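Local coordinates for malonyl CoA-acyl carrier protein transacylase (Burkholderia pseudomallei, PDB 3G87) that probably transfers the malonyl group from malonyl-CoA to holo-acyl carrier protein, releasing CoA, at residues Y75-C78 against G82-P85. Sequence-based numbering, arbitrary orientation.
Sequences YAKC and GETP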
ATOM      1  N   TYR A  75     -10.153 -12.950  -5.239  1.00 18.16           N
ATOM      2  CA  TYR A  75     -10.990 -13.904  -5.981  1.00 17.91           C
ATOM      3  C   TYR A  75     -11.364 -15.162  -5.190  1.00 18.07           C
ATOM      4  O   TYR A  75     -12.514 -15.560  -5.227  1.00 17.94           O
ATOM      5  CB  TYR A  75     -10.356 -14.306  -7.293  1.00 17.70           C
ATOM      6  CG  TYR A  75     -10.095 -13.155  -8.256  1.00 17.25           C
ATOM      7  CD1 TYR A  75     -11.113 -12.225  -8.612  1.00 17.34           C
ATOM      8  CD2 TYR A  75      -8.825 -12.986  -8.803  1.00 14.41           C
ATOM      9  CE1 TYR A  75     -10.850 -11.186  -9.482  1.00 16.71           C
ATOM     10  CE2 TYR A  75      -8.565 -11.932  -9.662  1.00 16.47           C
ATOM     11  CZ  TYR A  75      -9.570 -11.068 -10.014  1.00 16.53           C
ATOM     12  OH  TYR A  75      -9.245 -10.069 -10.905  1.00 22.15           O
ATOM     13  N   ALA A  76     -10.436 -15.751  -4.442  1.00 17.82           N
ATOM     14  CA  ALA A  76     -10.826 -16.874  -3.588  1.00 19.38           C
ATOM     15  C   ALA A  76     -11.939 -16.447  -2.607  1.00 19.86           C
ATOM     16  O   ALA A  76     -12.953 -17.101  -2.461  1.00 20.39           O
ATOM     17  CB  ALA A  76      -9.594 -17.488  -2.800  1.00 18.36           C
ATOM     18  N   LYS A  77     -11.709 -15.352  -1.906  1.00 20.93           N
ATOM     19  CA  LYS A  77     -12.675 -14.851  -0.991  1.00 21.06           C
ATOM     20  C   LYS A  77     -14.031 -14.635  -1.656  1.00 21.37           C
ATOM     21  O   LYS A  77     -15.045 -15.012  -1.093  1.00 22.54           O
ATOM     22  CB  LYS A  77     -12.171 -13.556  -0.401  1.00 20.73           C
ATOM     23  CG  LYS A  77     -13.165 -12.882   0.532  1.00 21.46           C
ATOM     24  CD  LYS A  77     -13.143 -13.609   1.845  1.00 21.75           C
ATOM     25  CE  LYS A  77     -14.092 -12.964   2.806  1.00 22.57           C
ATOM     26  NZ  LYS A  77     -13.980 -13.766   4.067  1.00 25.84           N
ATOM     27  N   CYS A  78     -14.102 -14.032  -2.819  1.00 21.64           N
ATOM     28  CA  CYS A  78     -15.377 -13.761  -3.439  1.00 23.00           C
ATOM     29  C   CYS A  78     -16.191 -14.988  -3.750  1.00 23.03           C
ATOM     30  O   CYS A  78     -17.331 -15.058  -3.450  1.00 23.19           O
ATOM     31  CB  CYS A  78     -15.207 -12.911  -4.695  1.00 23.16           C
ATOM     32  SG  CYS A  78     -14.867 -11.204  -4.415  1.00 26.78           S
ATOM     33  N   GLY A  82     -18.902 -15.685  -0.826  1.00 27.72           N
ATOM     34  CA  GLY A  82     -20.007 -14.957  -1.386  1.00 28.48           C
ATOM     35  C   GLY A  82     -20.104 -13.473  -1.101  1.00 29.19           C
ATOM     36  O   GLY A  82     -20.974 -12.837  -1.583  1.00 28.73           O
ATOM     37  N   GLU A  83     -19.212 -12.922  -0.307  1.00 28.99           N
ATOM     38  CA  GLU A  83     -19.312 -11.545   0.126  1.00 28.46           C
ATOM     39  C   GLU A  83     -18.880 -10.521  -0.867  1.00 27.78           C
ATOM     40  O   GLU A  83     -18.038 -10.775  -1.638  1.00 27.54           O
ATOM     41  CB  GLU A  83     -18.524 -11.362   1.389  1.00 29.31           C
ATOM     42  CG  GLU A  83     -18.857 -12.351   2.385  1.00 32.66           C
ATOM     43  CD  GLU A  83     -18.155 -12.117   3.627  1.00 37.36           C
ATOM     44  OE1 GLU A  83     -17.113 -11.507   3.575  1.00 39.83           O
ATOM     45  OE2 GLU A  83     -18.614 -12.562   4.665  1.00 41.25           O
ATOM     46  N   THR A  84     -19.483  -9.352  -0.829  1.00 27.04           N
ATOM     47  CA  THR A  84     -19.093  -8.239  -1.659  1.00 26.45           C
ATOM     48  C   THR A  84     -18.759  -7.074  -0.782  1.00 25.84           C
ATOM     49  O   THR A  84     -19.392  -6.846   0.198  1.00 26.84           O
ATOM     50  CB  THR A  84     -20.210  -7.720  -2.544  1.00 26.67           C
ATOM     51  OG1 THR A  84     -21.394  -7.606  -1.794  1.00 30.67           O
ATOM     52  CG2 THR A  84     -20.435  -8.558  -3.673  1.00 27.58           C
ATOM     53  N   PRO A  85     -17.758  -6.323  -1.143  1.00 24.07           N
ATOM     54  CA  PRO A  85     -17.352  -5.199  -0.330  1.00 23.30           C
ATOM     55  C   PRO A  85     -18.282  -3.999  -0.471  1.00 22.80           C
ATOM     56  O   PRO A  85     -18.819  -3.811  -1.491  1.00 23.65           O
ATOM     57  CB  PRO A  85     -15.963  -4.892  -0.863  1.00 22.16           C
ATOM     58  CG  PRO A  85     -15.950  -5.410  -2.161  1.00 22.08           C
ATOM     59  CD  PRO A  85     -16.812  -6.575  -2.211  1.00 24.01           C
TER
HETATM   60  O   HOH W   1     -18.806 -12.183  -4.013  1.00 30.10           O
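The carboxylate of Glu83 is approached obliquely by the end of the Lys77 side chain, which comes from one face side and lies beyond OE1. Lys77 CE lies 3.4 Å from Glu83 OE1, well off the carboxylate plane, and NZ, at 3.9 Å from the same oxygen and on the same face side, completes only a long salt bridge. The bend of the lysine chain at chi2 (77°) carries its otherwise extended outer part across to the glutamate. The backbone closes the other half of the contact. Gly82 is the C' glycine that ends helix 59-81, a common helix stop, with a positive phi (78°) that glycine adopts readily; its N gives Cys78 O a weak, bent hydrogen bond (3.1 Å, 133° at the hydrogen), continuing the helical i to i+4 pattern. A water donates to Cys78 O at a long 3.3 Å and to Glu83 O at 2.9 Å, bridging the two carbonyls. Ser81 OG further ties the turn, hydrogen-bonded to Lys77 O and Glu83 N. This surface contact thus stitches the helix end to the loop entering strand 87-90 of the parallel sheet; alongside, Glu83 and Pro85 pack on Asn7 and Phe9 of strand 6-11, while Ala76 touches Leu25 and Arg28 of helix 25-28.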